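Local coordinates for cytochrome P450 reductase (Amycolatopsis methanolica 239, PDB 5OGX), which transfers electrons from NADH through FAD and a [2Fe-2S] cluster to its partner cytochrome P450 for the O-demethylation of guaiacol and other lignin-derived aromatics, at residues 21-26 with 33-38; 166-169 with 173-176; 265-270 with 290-295. All coordinates share one frame; numbering follows the deposited sequence. Where two conformers were deposited one is given.

Contact 1 (21-26 with 33-38). With NA (sodium ion), chain D; FES (Fe2/s2 (inorganic) cluster), chain C.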
ATOM      1  N   THR A  21      19.875   0.755   3.980  1.00 25.05           N
ATOM      2  CA  THR A  21      19.302  -0.559   4.238  1.00 26.10           C
ATOM      3  C   THR A  21      19.346  -1.442   2.994  1.00 22.32           C
ATOM      4  O   THR A  21      19.386  -0.964   1.855  1.00 21.35           O
ATOM      5  CB  THR A  21      17.858  -0.437   4.716  1.00 20.92           C
ATOM      6  OG1 THR A  21      17.054   0.092   3.660  1.00 21.15           O
ATOM      7  CG2 THR A  21      17.771   0.465   5.934  1.00 26.57           C
ATOM      8  N   LEU A  22      19.335  -2.761   3.229  1.00 22.18           N
ATOM      9  CA  LEU A  22      19.312  -3.709   2.120  1.00 20.62           C
ATOM     10  C   LEU A  22      18.132  -3.439   1.191  1.00 19.12           C
ATOM     11  O   LEU A  22      18.284  -3.393  -0.035  1.00 19.92           O
ATOM     12  CB  LEU A  22      19.242  -5.140   2.655  1.00 22.50           C
ATOM     13  CG  LEU A  22      20.431  -5.633   3.472  1.00 25.16           C
ATOM     14  CD1 LEU A  22      20.279  -7.117   3.826  1.00 24.13           C
ATOM     15  CD2 LEU A  22      21.703  -5.377   2.704  1.00 30.78           C
ATOM     16  N   LEU A  23      16.934  -3.285   1.757  1.00 20.01           N
ATOM     17  CA  LEU A  23      15.761  -3.074   0.915  1.00 18.96           C
ATOM     18  C   LEU A  23      15.946  -1.863   0.009  1.00 18.67           C
ATOM     19  O   LEU A  23      15.684  -1.932  -1.193  1.00 18.38           O
ATOM     20  CB  LEU A  23      14.502  -2.916   1.767  1.00 16.73           C
ATOM     21  CG  LEU A  23      13.247  -2.681   0.901  1.00 15.98           C
ATOM     22  CD1 LEU A  23      12.932  -3.889   0.000  1.00 18.89           C
ATOM     23  CD2 LEU A  23      12.063  -2.359   1.795  1.00 17.11           C
ATOM     24  N   GLU A  24      16.395  -0.736   0.570  1.00 18.58           N
ATOM     25  CA  GLU A  24      16.484   0.470  -0.243  1.00 19.41           C
ATOM     26  C   GLU A  24      17.571   0.354  -1.299  1.00 23.64           C
ATOM     27  O   GLU A  24      17.395   0.835  -2.422  1.00 22.13           O
ATOM     28  CB  GLU A  24      16.702   1.691   0.647  1.00 22.62           C
ATOM     29  CG  GLU A  24      15.445   1.960   1.445  1.00 26.19           C
ATOM     30  CD  GLU A  24      15.329   3.371   1.935  1.00 34.02           C
ATOM     31  OE1 GLU A  24      16.364   4.076   1.978  1.00 30.98           O
ATOM     32  OE2 GLU A  24      14.197   3.755   2.300  1.00 31.37           O
ATOM     33  N   ALA A  25      18.672  -0.321  -0.977  1.00 21.55           N
ATOM     34  CA  ALA A  25      19.706  -0.546  -1.978  1.00 22.46           C
ATOM     35  C   ALA A  25      19.169  -1.377  -3.143  1.00 21.93           C
ATOM     36  O   ALA A  25      19.409  -1.048  -4.312  1.00 23.65           O
ATOM     37  CB  ALA A  25      20.921  -1.225  -1.341  1.00 25.05           C
ATOM     38  N   PHE A  26      18.434  -2.461  -2.846  1.00 21.22           N
ATOM     39  CA  PHE A  26      17.898  -3.297  -3.916  1.00 20.01           C
ATOM     40  C   PHE A  26      16.866  -2.531  -4.741  1.00 18.71           C
ATOM     41  O   PHE A  26      16.969  -2.471  -5.968  1.00 20.49           O
ATOM     42  CB  PHE A  26      17.283  -4.590  -3.355  1.00 18.96           C
ATOM     43  CG  PHE A  26      18.319  -5.608  -2.905  1.00 22.97           C
ATOM     44  CD1 PHE A  26      19.296  -6.059  -3.782  1.00 25.17           C
ATOM     45  CD2 PHE A  26      18.313  -6.100  -1.610  1.00 28.49           C
ATOM     46  CE1 PHE A  26      20.272  -6.976  -3.374  1.00 27.04           C
ATOM     47  CE2 PHE A  26      19.280  -7.025  -1.195  1.00 27.01           C
ATOM     48  CZ  PHE A  26      20.255  -7.465  -2.079  1.00 28.33           C
ATOM     49  N   MET A  33      12.428  -7.127  -4.110  1.00 17.70           N
ATOM     50  CA  MET A  33      12.160  -8.126  -3.090  1.00 19.18           C
ATOM     51  C   MET A  33      10.940  -7.667  -2.314  1.00 17.74           C
ATOM     52  O   MET A  33      10.598  -6.479  -2.342  1.00 18.40           O
ATOM     53  CB  MET A  33      13.361  -8.315  -2.162  1.00 19.91           C
ATOM     54  CG  MET A  33      13.791  -7.019  -1.516  1.00 22.33           C
ATOM     55  SD  MET A  33      14.945  -7.351  -0.163  1.00 28.28           S
ATOM     56  CE  MET A  33      16.019  -8.602  -0.903  1.00 35.16           C
ATOM     57  N   PRO A  34      10.246  -8.582  -1.639  1.00 17.96           N
ATOM     58  CA  PRO A  34       8.964  -8.218  -1.019  1.00 15.86           C
ATOM     59  C   PRO A  34       9.115  -7.124   0.019  1.00 17.08           C
ATOM     60  O   PRO A  34      10.093  -7.068   0.765  1.00 17.47           O
ATOM     61  CB  PRO A  34       8.483  -9.523  -0.370  1.00 19.34           C
ATOM     62  CG  PRO A  34       9.303 -10.609  -0.956  1.00 26.78           C
ATOM     63  CD  PRO A  34      10.541 -10.021  -1.544  1.00 20.48           C
ATOM     64  N   ASN A  35       8.142  -6.236   0.048  1.00 14.56           N
ATOM     65  CA  ASN A  35       8.136  -5.127   0.940  1.00 13.31           C
ATOM     66  C   ASN A  35       6.730  -4.548   1.060  1.00 15.14           C
ATOM     67  O   ASN A  35       6.066  -4.473   0.104  1.00 15.03           O
ATOM     68  CB  ASN A  35       9.124  -4.071   0.487  1.00 17.33           C
ATOM     69  CG  ASN A  35       8.731  -3.395  -0.781  1.00 17.44           C
ATOM     70  OD1 ASN A  35       8.202  -2.339  -0.767  1.00 20.97           O
ATOM     71  ND2 ASN A  35       9.049  -3.998  -1.860  1.00 14.97           N
ATOM     72  N   SER A  36       6.326  -4.167   2.267  1.00 16.39           N
ATOM     73  CA  SER A  36       4.960  -3.673   2.412  1.00 17.39           C
ATOM     74  C   SER A  36       4.822  -2.611   3.495  1.00 19.46           C
ATOM     75  O   SER A  36       3.689  -2.358   3.923  1.00 21.77           O
ATOM     76  CB  SER A  36       3.973  -4.801   2.793  1.00 25.38           C
ATOM     77  OG  SER A  36       3.555  -5.584   1.690  1.00 32.04           O
ATOM     78  N   CYS A  37       5.917  -2.007   3.975  1.00 14.48           N
ATOM     79  CA  CYS A  37       5.815  -0.950   4.983  1.00 14.26           C
ATOM     80  C   CYS A  37       7.094  -0.133   5.119  1.00 18.38           C
ATOM     81  O   CYS A  37       7.035   1.042   5.503  1.00 17.29           O
ATOM     82  CB  CYS A  37       5.418  -1.536   6.348  1.00 16.45           C
ATOM     83  SG  CYS A  37       6.785  -2.304   7.275  1.00 18.15           S
ATOM     84  N   ASN A  38       8.255  -0.747   4.840  1.00 19.52           N
ATOM     85  CA  ASN A  38       9.569  -0.097   4.985  1.00 19.27           C
ATOM     86  C   ASN A  38       9.766   0.484   6.384  1.00 21.44           C
ATOM     87  O   ASN A  38      10.508   1.448   6.571  1.00 20.88           O
ATOM     88  CB  ASN A  38       9.786   0.988   3.920  1.00 19.67           C
ATOM     89  CG  ASN A  38      11.266   1.306   3.699  1.00 24.82           C
ATOM     90  OD1 ASN A  38      12.139   0.445   3.885  1.00 22.44           O
ATOM     91  ND2 ASN A  38      11.559   2.558   3.341  1.00 23.55           N
TER
HETATM   92 NA    NA D 403      12.715  -8.393   1.199  1.00 35.47          NA
HETATM   93 FE1  FES C 402       7.668  -4.281   6.209  1.00 18.21          FE
HETATM   94 FE2  FES C 402      10.257  -4.635   6.150  1.00 18.32          FE
HETATM   95  S1  FES C 402       8.936  -5.197   7.772  1.00 20.50           S
HETATM   96  S2  FES C 402       9.000  -3.903   4.500  1.00 17.22           S
HETATM   97  O   HOH W   1      14.676   0.876   4.705  1.00 25.15           O
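Leu23, on helix 22-28 of the plant-type [2Fe-2S] ferredoxin fold, drives its two methyls into the curve of the cluster-binding loop 33-38. CG lies anti to the backbone N (chi1 180°), and the methyls divide the work: CD1 packs on Met33 CG at 3.6 Å, while CD2 reaches 3.5 Å from Asn38 OD1 and touches Asn35 CB, whose side chain runs roughly perpendicular to the leucine. One turn on, Met33 CE touches Phe26 CD2 at 3.5 Å, and Met33 SD stands 5.0 Å from the centroid of the Phe26 ring, well off its normal, a Met-aromatic contact of oblique geometry; the same SD binds a sodium ion, as does Pro34 O. The polar part of the contact centres on Asn38. Its ND2 donates to Glu24 OE2 over 3.1 Å (158°), arriving on the anti side of a carboxylate tilted 35° from the amide, and also bonds to Glu137. Its OD1 takes a water proton, and that water accepts from Thr21 OG1, the N-cap hydroxyl that accepts a capping bond from Glu24 N. Replacing Asn38 by an alanine would take away the amide, and Glu24 OE2 and Glu137 would probably both lose this donor and the water this acceptor. Next to this amide the loop reaches the cluster: Asn38 N lies 3.3 Å from sulfide S2, and Cys37 SG binds FE1 at 2.4 Å.

Contact 2 (166-169 with 173-176); sequences RRVP and ATDG. Unlike the reference sequence in segment 173-176: Gly176 (reference Arg). With FAD (flavin-adenine dinucleotide), chain B.
Arg166, the last residue of strand 160-166, lays its carbonyl O 3.4 Å from Thr174 CG2, while its own N-H points almost straight at the flavin (174°), donating to FAD O2. The chain then leaves the antiparallel FAD-binding sheet and runs past helix 174-178. Arg167 comes nearest to that helix in backbone terms, but its side chain acts farther out: extended as far as CD and bent at chi3 (64°), it brings NH1 to Asp175 OD1 at 2.9 Å. The carboxylate lies at the guanidinium edge, and a single NH1-OD1 bond carries the salt bridge, with the planes 44° apart and NH1 above the carboxylate plane. NE of Arg167 pairs with Asp116, giving the cation a second acid. At Val168 the backbone N donates to Thr174 OG1 over 3.0 Å, and the two methyl groups turn to the cofactor, CG1 lying 3.6 Å from FAD O4B. Pro169 closes the segment with CA beside Asp175 OD2, which accepts from Gly170 N. Thr174 OG1 thus sits between two partners: it accepts a hydrogen bond from Val168 N and donates one to FAD O2P, at 2.6 Å. With Thr174 N donating to the same oxygen and Ala173 N to O1P, the turn grips the FAD phosphate by neutral N-H and O-H groups. The bond from Val168 probably polarises the hydroxyl and strengthens its donation to the negatively charged phosphate.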
ATOM      1  N   ARG A 166      -6.251  10.651   5.804  1.00 21.96           N
ATOM      2  CA  ARG A 166      -7.162  10.739   6.940  1.00 22.52           C
ATOM      3  C   ARG A 166      -6.466  11.418   8.116  1.00 24.71           C
ATOM      4  O   ARG A 166      -5.338  11.050   8.475  1.00 24.88           O
ATOM      5  CB  ARG A 166      -7.654   9.350   7.344  1.00 24.84           C
ATOM      6  CG  ARG A 166      -8.536   9.363   8.573  1.00 31.21           C
ATOM      7  CD  ARG A 166     -10.011   9.403   8.218  1.00 46.30           C
ATOM      8  NE  ARG A 166     -10.839   9.399   9.422  1.00 62.98           N
ATOM      9  CZ  ARG A 166     -11.088   8.321  10.160  1.00 69.91           C
ATOM     10  NH1 ARG A 166     -11.849   8.421  11.243  1.00 73.53           N
ATOM     11  NH2 ARG A 166     -10.582   7.143   9.815  1.00 67.69           N
ATOM     12  N   ARG A 167      -7.136  12.408   8.711  1.00 25.51           N
ATOM     13  CA  ARG A 167      -6.582  13.112   9.858  1.00 24.92           C
ATOM     14  C   ARG A 167      -6.570  12.206  11.081  1.00 29.50           C
ATOM     15  O   ARG A 167      -7.604  11.654  11.463  1.00 31.97           O
ATOM     16  CB  ARG A 167      -7.396  14.380  10.156  1.00 27.12           C
ATOM     17  CG  ARG A 167      -6.697  15.371  11.094  1.00 31.01           C
ATOM     18  CD  ARG A 167      -7.561  16.621  11.346  1.00 33.05           C
ATOM     19  NE  ARG A 167      -8.801  16.276  12.038  1.00 36.09           N
ATOM     20  CZ  ARG A 167      -8.916  16.158  13.358  1.00 44.36           C
ATOM     21  NH1 ARG A 167      -7.872  16.386  14.152  1.00 42.35           N
ATOM     22  NH2 ARG A 167     -10.084  15.822  13.891  1.00 45.95           N
ATOM     23  N   VAL A 168      -5.411  12.067  11.705  1.00 22.84           N
ATOM     24  CA  VAL A 168      -5.275  11.343  12.966  1.00 24.55           C
ATOM     25  C   VAL A 168      -5.081  12.373  14.076  1.00 29.29           C
ATOM     26  O   VAL A 168      -4.107  13.136  14.035  1.00 30.41           O
ATOM     27  CB  VAL A 168      -4.105  10.345  12.920  1.00 27.86           C
ATOM     28  CG1 VAL A 168      -3.886   9.722  14.283  1.00 28.85           C
ATOM     29  CG2 VAL A 168      -4.356   9.271  11.843  1.00 25.48           C
ATOM     30  N   PRO A 169      -5.989  12.464  15.049  1.00 32.45           N
ATOM     31  CA  PRO A 169      -5.829  13.446  16.129  1.00 33.85           C
ATOM     32  C   PRO A 169      -4.485  13.308  16.828  1.00 27.25           C
ATOM     33  O   PRO A 169      -4.070  12.210  17.215  1.00 31.98           O
ATOM     34  CB  PRO A 169      -6.990  13.117  17.071  1.00 34.72           C
ATOM     35  CG  PRO A 169      -8.047  12.584  16.152  1.00 39.20           C
ATOM     36  CD  PRO A 169      -7.291  11.777  15.121  1.00 31.85           C
ATOM     37  N   ALA A 173       2.236  13.798  11.118  1.00 22.97           N
ATOM     38  CA  ALA A 173       2.126  14.126   9.701  1.00 22.38           C
ATOM     39  C   ALA A 173       0.765  14.707   9.348  1.00 26.51           C
ATOM     40  O   ALA A 173       0.678  15.587   8.493  1.00 25.04           O
ATOM     41  CB  ALA A 173       2.387  12.895   8.829  1.00 20.59           C
ATOM     42  N   THR A 174      -0.312  14.208   9.952  1.00 21.31           N
ATOM     43  CA  THR A 174      -1.651  14.624   9.512  1.00 24.93           C
ATOM     44  C   THR A 174      -2.101  15.866  10.275  1.00 28.11           C
ATOM     45  O   THR A 174      -2.103  16.969   9.721  1.00 26.59           O
ATOM     46  CB  THR A 174      -2.634  13.459   9.641  1.00 21.04           C
ATOM     47  OG1 THR A 174      -2.652  12.980  10.990  1.00 27.06           O
ATOM     48  CG2 THR A 174      -2.212  12.342   8.719  1.00 23.26           C
ATOM     49  N   ASP A 175      -2.462  15.697  11.552  1.00 26.02           N
ATOM     50  CA  ASP A 175      -2.874  16.825  12.386  1.00 31.25           C
ATOM     51  C   ASP A 175      -1.833  17.941  12.376  1.00 36.51           C
ATOM     52  O   ASP A 175      -2.182  19.126  12.377  1.00 38.85           O
ATOM     53  CB  ASP A 175      -3.115  16.332  13.815  1.00 33.09           C
ATOM     54  CG  ASP A 175      -4.369  16.917  14.455  1.00 44.85           C
ATOM     55  OD1 ASP A 175      -5.215  17.503  13.745  1.00 46.85           O
ATOM     56  OD2 ASP A 175      -4.508  16.772  15.688  1.00 42.47           O
ATOM     57  N   GLY A 176      -0.547  17.585  12.336  1.00 31.43           N
ATOM     58  CA  GLY A 176       0.499  18.585  12.435  1.00 31.76           C
ATOM     59  C   GLY A 176       1.001  19.203  11.139  1.00 36.17           C
ATOM     60  O   GLY A 176       1.786  20.159  11.190  1.00 37.89           O
TER
HETATM   61  PA  FAD B 401       1.313   9.613  14.315  1.00 24.50           P
HETATM   62  O1A FAD B 401       1.995  10.830  14.890  1.00 26.14           O
HETATM   63  O2A FAD B 401       2.263   8.547  13.825  1.00 25.24           O
HETATM   64  O5B FAD B 401       0.308   8.925  15.427  1.00 30.05           O
HETATM   65  C5B FAD B 401      -0.265   9.733  16.431  1.00 38.67           C
HETATM   66  C4B FAD B 401      -0.901   8.782  17.486  1.00 38.27           C
HETATM   67  O4B FAD B 401      -1.976   8.234  16.988  1.00 37.13           O
HETATM   68  C3B FAD B 401       0.054   7.617  17.796  1.00 37.85           C
HETATM   69  O3B FAD B 401      -0.059   7.291  19.108  1.00 41.77           O
HETATM   70  C2B FAD B 401      -0.434   6.477  16.871  1.00 37.04           C
HETATM   71  O2B FAD B 401      -0.038   5.134  17.395  1.00 38.16           O
HETATM   72  C1B FAD B 401      -1.729   6.647  16.819  1.00 36.67           C
HETATM   73  N9A FAD B 401      -2.266   6.341  15.518  1.00 39.76           N
HETATM   74  C8A FAD B 401      -1.581   6.271  14.368  1.00 38.28           C
HETATM   75  N7A FAD B 401      -2.453   5.993  13.389  1.00 35.07           N
HETATM   76  C5A FAD B 401      -3.677   5.906  13.943  1.00 39.77           C
HETATM   77  C6A FAD B 401      -4.908   5.646  13.390  1.00 42.04           C
HETATM   78  N6A FAD B 401      -5.470   5.362  12.082  1.00 39.40           N
HETATM   79  N1A FAD B 401      -5.988   5.618  14.159  1.00 44.55           N
HETATM   80  C2A FAD B 401      -5.879   5.841  15.492  1.00 44.12           C
HETATM   81  N3A FAD B 401      -4.667   6.101  16.046  1.00 40.84           N
HETATM   82  C4A FAD B 401      -3.568   6.130  15.255  1.00 40.02           C
HETATM   83  N1  FAD B 401      -2.819   6.863   5.814  1.00 16.86           N
HETATM   84  C2  FAD B 401      -3.757   7.624   4.998  1.00 18.20           C
HETATM   85  O2  FAD B 401      -4.435   8.462   5.492  1.00 22.83           O
HETATM   86  N3  FAD B 401      -3.836   7.357   3.555  1.00 16.94           N
HETATM   87  C4  FAD B 401      -3.047   6.359   2.902  1.00 18.76           C
HETATM   88  O4  FAD B 401      -3.150   6.161   1.738  1.00 19.96           O
HETATM   89  C4X FAD B 401      -2.112   5.576   3.768  1.00 14.36           C
HETATM   90  N5  FAD B 401      -1.285   4.587   3.147  1.00 15.91           N
HETATM   91  C5X FAD B 401      -0.388   3.822   4.009  1.00 15.95           C
HETATM   92  C6  FAD B 401       0.374   2.812   3.414  1.00 15.55           C
HETATM   93  C7  FAD B 401       1.230   2.092   4.252  1.00 15.55           C
HETATM   94  C7M FAD B 401       1.996   1.050   3.437  1.00 18.42           C
HETATM   95  C8  FAD B 401       1.319   2.368   5.614  1.00 16.15           C
HETATM   96  C8M FAD B 401       2.290   1.536   6.444  1.00 15.34           C
HETATM   97  C9  FAD B 401       0.550   3.366   6.202  1.00 18.34           C
HETATM   98  C9A FAD B 401      -0.307   4.080   5.388  1.00 16.19           C
HETATM   99  N10 FAD B 401      -1.115   5.136   6.021  1.00 15.24           N
HETATM  100  C10 FAD B 401      -2.020   5.852   5.185  1.00 14.70           C
HETATM  101  C1' FAD B 401      -0.972   5.464   7.450  1.00 17.41           C
HETATM  102  C2' FAD B 401      -0.022   6.734   7.401  1.00 18.65           C
HETATM  103  O2' FAD B 401       1.271   6.469   6.873  1.00 18.72           O
HETATM  104  C3' FAD B 401       0.205   7.411   8.771  1.00 20.78           C
HETATM  105  O3' FAD B 401       0.531   6.415   9.697  1.00 19.97           O
HETATM  106  C4' FAD B 401      -1.055   8.159   9.246  1.00 20.99           C
HETATM  107  O4' FAD B 401      -1.352   9.205   8.360  1.00 20.34           O
HETATM  108  C5' FAD B 401      -0.853   8.748  10.659  1.00 21.87           C
HETATM  109  O5' FAD B 401       0.396   9.410  10.712  1.00 21.66           O
HETATM  110  P   FAD B 401       0.583  10.683  11.730  1.00 22.20           P
HETATM  111  O1P FAD B 401       2.028  11.097  11.676  1.00 23.28           O
HETATM  112  O2P FAD B 401      -0.435  11.762  11.445  1.00 24.67           O
HETATM  113  O3P FAD B 401       0.211  10.075  13.205  1.00 22.00           O

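Contact 3 (265-270 with 290-295)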
ATOM      1  N   GLY A 265     -20.152  -4.798 -14.351  1.00 23.35           N
ATOM      2  CA  GLY A 265     -19.745  -5.684 -13.276  1.00 22.24           C
ATOM      3  C   GLY A 265     -19.191  -4.990 -12.057  1.00 22.75           C
ATOM      4  O   GLY A 265     -18.909  -5.644 -11.043  1.00 21.58           O
ATOM      5  N   PHE A 266     -19.033  -3.669 -12.126  1.00 21.49           N
ATOM      6  CA  PHE A 266     -18.505  -2.892 -11.018  1.00 20.75           C
ATOM      7  C   PHE A 266     -19.641  -2.435 -10.115  1.00 26.99           C
ATOM      8  O   PHE A 266     -20.703  -2.009 -10.592  1.00 29.32           O
ATOM      9  CB  PHE A 266     -17.736  -1.672 -11.533  1.00 21.13           C
ATOM     10  CG  PHE A 266     -17.266  -0.746 -10.439  1.00 20.23           C
ATOM     11  CD1 PHE A 266     -16.112  -1.038  -9.715  1.00 19.35           C
ATOM     12  CD2 PHE A 266     -17.991   0.387 -10.108  1.00 21.38           C
ATOM     13  CE1 PHE A 266     -15.672  -0.176  -8.702  1.00 22.29           C
ATOM     14  CE2 PHE A 266     -17.568   1.241  -9.098  1.00 21.67           C
ATOM     15  CZ  PHE A 266     -16.406   0.952  -8.386  1.00 23.00           C
ATOM     16  N   ARG A 267     -19.417  -2.533  -8.806  1.00 20.63           N
ATOM     17  CA  ARG A 267     -20.330  -1.960  -7.825  1.00 22.58           C
ATOM     18  C   ARG A 267     -19.519  -1.255  -6.761  1.00 26.24           C
ATOM     19  O   ARG A 267     -18.468  -1.749  -6.347  1.00 24.23           O
ATOM     20  CB  ARG A 267     -21.227  -3.019  -7.154  1.00 28.70           C
ATOM     21  CG  ARG A 267     -21.698  -4.129  -8.074  1.00 42.25           C
ATOM     22  CD  ARG A 267     -23.077  -4.674  -7.697  1.00 54.39           C
ATOM     23  NE  ARG A 267     -23.076  -5.407  -6.431  1.00 57.49           N
ATOM     24  CZ  ARG A 267     -23.382  -6.698  -6.298  1.00 48.49           C
ATOM     25  NH1 ARG A 267     -23.695  -7.435  -7.358  1.00 44.87           N
ATOM     26  NH2 ARG A 267     -23.360  -7.258  -5.096  1.00 37.97           N
ATOM     27  N   PHE A 268     -20.017  -0.113  -6.310  1.00 21.10           N
ATOM     28  CA  PHE A 268     -19.432   0.623  -5.198  1.00 20.65           C
ATOM     29  C   PHE A 268     -20.436   0.643  -4.055  1.00 24.97           C
ATOM     30  O   PHE A 268     -21.580   1.069  -4.242  1.00 23.08           O
ATOM     31  CB  PHE A 268     -19.075   2.058  -5.600  1.00 21.00           C
ATOM     32  CG  PHE A 268     -18.416   2.831  -4.511  1.00 21.61           C
ATOM     33  CD1 PHE A 268     -17.120   2.508  -4.113  1.00 20.31           C
ATOM     34  CD2 PHE A 268     -19.080   3.862  -3.869  1.00 26.55           C
ATOM     35  CE1 PHE A 268     -16.497   3.212  -3.110  1.00 25.50           C
ATOM     36  CE2 PHE A 268     -18.461   4.567  -2.850  1.00 26.14           C
ATOM     37  CZ  PHE A 268     -17.171   4.242  -2.473  1.00 26.30           C
ATOM     38  N   VAL A 269     -20.000   0.213  -2.876  1.00 20.69           N
ATOM     39  CA  VAL A 269     -20.899  -0.005  -1.745  1.00 21.59           C
ATOM     40  C   VAL A 269     -20.347   0.659  -0.488  1.00 25.70           C
ATOM     41  O   VAL A 269     -19.461   0.097   0.181  1.00 21.62           O
ATOM     42  CB  VAL A 269     -21.116  -1.502  -1.484  1.00 23.91           C
ATOM     43  CG1 VAL A 269     -22.140  -1.711  -0.372  1.00 24.51           C
ATOM     44  CG2 VAL A 269     -21.512  -2.229  -2.760  1.00 27.95           C
ATOM     45  N   PRO A 270     -20.836   1.840  -0.125  1.00 22.01           N
ATOM     46  CA  PRO A 270     -20.520   2.390   1.196  1.00 22.07           C
ATOM     47  C   PRO A 270     -21.117   1.517   2.285  1.00 27.57           C
ATOM     48  O   PRO A 270     -22.189   0.931   2.118  1.00 26.32           O
ATOM     49  CB  PRO A 270     -21.181   3.778   1.170  1.00 26.84           C
ATOM     50  CG  PRO A 270     -21.332   4.097  -0.278  1.00 23.41           C
ATOM     51  CD  PRO A 270     -21.602   2.790  -0.953  1.00 25.72           C
ATOM     52  N   VAL A 290     -19.668 -10.545   2.613  0.55 24.87           N
ATOM     53  CA  VAL A 290     -20.098 -11.893   2.971  0.55 25.93           C
ATOM     54  C   VAL A 290     -21.602 -12.042   2.774  0.55 26.37           C
ATOM     55  O   VAL A 290     -22.086 -13.084   2.318  0.55 27.38           O
ATOM     56  CB  VAL A 290     -19.675 -12.215   4.416  0.55 28.94           C
ATOM     57  CG1 VAL A 290     -20.271 -13.537   4.861  0.55 30.94           C
ATOM     58  CG2 VAL A 290     -18.151 -12.240   4.528  0.55 29.32           C
ATOM     59  N   GLU A 291     -22.361 -10.991   3.092  1.00 27.18           N
ATOM     60  CA  GLU A 291     -23.810 -11.020   2.873  1.00 29.44           C
ATOM     61  C   GLU A 291     -24.146 -11.104   1.386  1.00 31.74           C
ATOM     62  O   GLU A 291     -25.070 -11.824   0.990  1.00 31.66           O
ATOM     63  CB  GLU A 291     -24.470  -9.777   3.475  1.00 31.85           C
ATOM     64  CG  GLU A 291     -24.575  -9.763   4.987  1.00 43.95           C
ATOM     65  CD  GLU A 291     -24.852  -8.370   5.547  1.00 58.03           C
ATOM     66  OE1 GLU A 291     -25.260  -7.473   4.773  1.00 57.94           O
ATOM     67  OE2 GLU A 291     -24.649  -8.171   6.766  1.00 61.75           O
ATOM     68  N   ASP A 292     -23.428 -10.354   0.553  1.00 27.07           N
ATOM     69  CA  ASP A 292     -23.705 -10.293  -0.880  1.00 26.55           C
ATOM     70  C   ASP A 292     -23.236 -11.533  -1.628  1.00 27.00           C
ATOM     71  O   ASP A 292     -23.864 -11.933  -2.620  1.00 28.07           O
ATOM     72  CB  ASP A 292     -23.023  -9.069  -1.496  1.00 23.82           C
ATOM     73  CG  ASP A 292     -23.622  -7.760  -1.032  1.00 27.57           C
ATOM     74  OD1 ASP A 292     -24.747  -7.767  -0.504  1.00 30.79           O
ATOM     75  OD2 ASP A 292     -22.967  -6.716  -1.213  1.00 27.33           O
ATOM     76  N   VAL A 293     -22.134 -12.131  -1.182  1.00 24.05           N
ATOM     77  CA  VAL A 293     -21.428 -13.203  -1.882  1.00 22.82           C
ATOM     78  C   VAL A 293     -21.128 -14.285  -0.852  1.00 22.28           C
ATOM     79  O   VAL A 293     -20.029 -14.306  -0.272  1.00 26.14           O
ATOM     80  CB  VAL A 293     -20.145 -12.663  -2.539  1.00 22.79           C
ATOM     81  CG1 VAL A 293     -19.388 -13.769  -3.300  1.00 26.17           C
ATOM     82  CG2 VAL A 293     -20.492 -11.485  -3.481  1.00 25.99           C
ATOM     83  N   PRO A 294     -22.067 -15.191  -0.580  1.00 25.69           N
ATOM     84  CA  PRO A 294     -21.899 -16.090   0.573  1.00 28.15           C
ATOM     85  C   PRO A 294     -20.723 -17.033   0.446  1.00 35.69           C
ATOM     86  O   PRO A 294     -20.149 -17.431   1.468  1.00 30.86           O
ATOM     87  CB  PRO A 294     -23.230 -16.851   0.620  1.00 30.36           C
ATOM     88  CG  PRO A 294     -24.191 -15.961  -0.065  1.00 33.17           C
ATOM     89  CD  PRO A 294     -23.413 -15.291  -1.159  1.00 30.34           C
ATOM     90  N   SER A 295     -20.323 -17.389  -0.774  1.00 27.26           N
ATOM     91  CA  SER A 295     -19.152 -18.235  -0.974  1.00 23.47           C
ATOM     92  C   SER A 295     -18.112 -17.459  -1.765  1.00 22.58           C
ATOM     93  O   SER A 295     -18.375 -17.038  -2.895  1.00 22.63           O
ATOM     94  CB  SER A 295     -19.528 -19.535  -1.690  1.00 25.97           C
ATOM     95  OG  SER A 295     -18.362 -20.196  -2.159  1.00 26.89           O
TER
HETATM   96  O   HOH W   2     -24.256  -5.024  -3.158  1.00 41.04           O
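Arg267, on strand 266-272 of the parallel sheet of the Rossmann-like NAD-binding domain, reaches toward Asp292 in the last turn of helix 285-292, and this surface pair is the whole direct contact. It is loose: Arg267 NH2 stands 3.9 Å from Asp292 OD2, a long salt bridge, with the carboxylate oxygen at the guanidinium edge and the two planes 71° apart. The arginine gets there by bends at chi2 and chi3 (-68°), which swing its exposed end across the gap.

The firmer side belongs to the surroundings of each partner. Asp292 OD2 is held by Tyr241 OH from the neighbouring strand 238-244 and by a salt bridge to Arg281, so Arg267 is a peripheral addition to an acid already well supplied. The strand is fixed by backbone hydrogen bonds to 238-244, and its Phe266 and Phe268 pack on helix 253-262, Phe268 stacking with Phe256. Beside these, the 82 Å² buried between strand and helix end is slight. A water spans the gap in the charged pair, accepting a weak bond from Arg267 NH2 at 3.1 Å and donating to Asp292 OD2 at 2.9 Å.

How the contacts relate
From the N terminus, the three contacts follow one another in series, each completed before the next begins, so none nests or crosses. Contact 1 closes a short loop after helix 22-28 in the [2Fe-2S] domain; contact 2 closes a still shorter one between strand 160-166 and helix 174-178 in the FAD-binding domain; contact 3 spans a longer excursion, from strand 266-272 to the end of helix 285-292 in the NAD-binding domain. Each contact's two segments lie within one domain, although Asn38 also bonds Glu137 of the FAD-binding domain. Contacts 1 and 2, their centres about 26 Å apart, supply residues to the cluster and FAD sites; contact 3 lies away from both, across the chain's centre from contact 1.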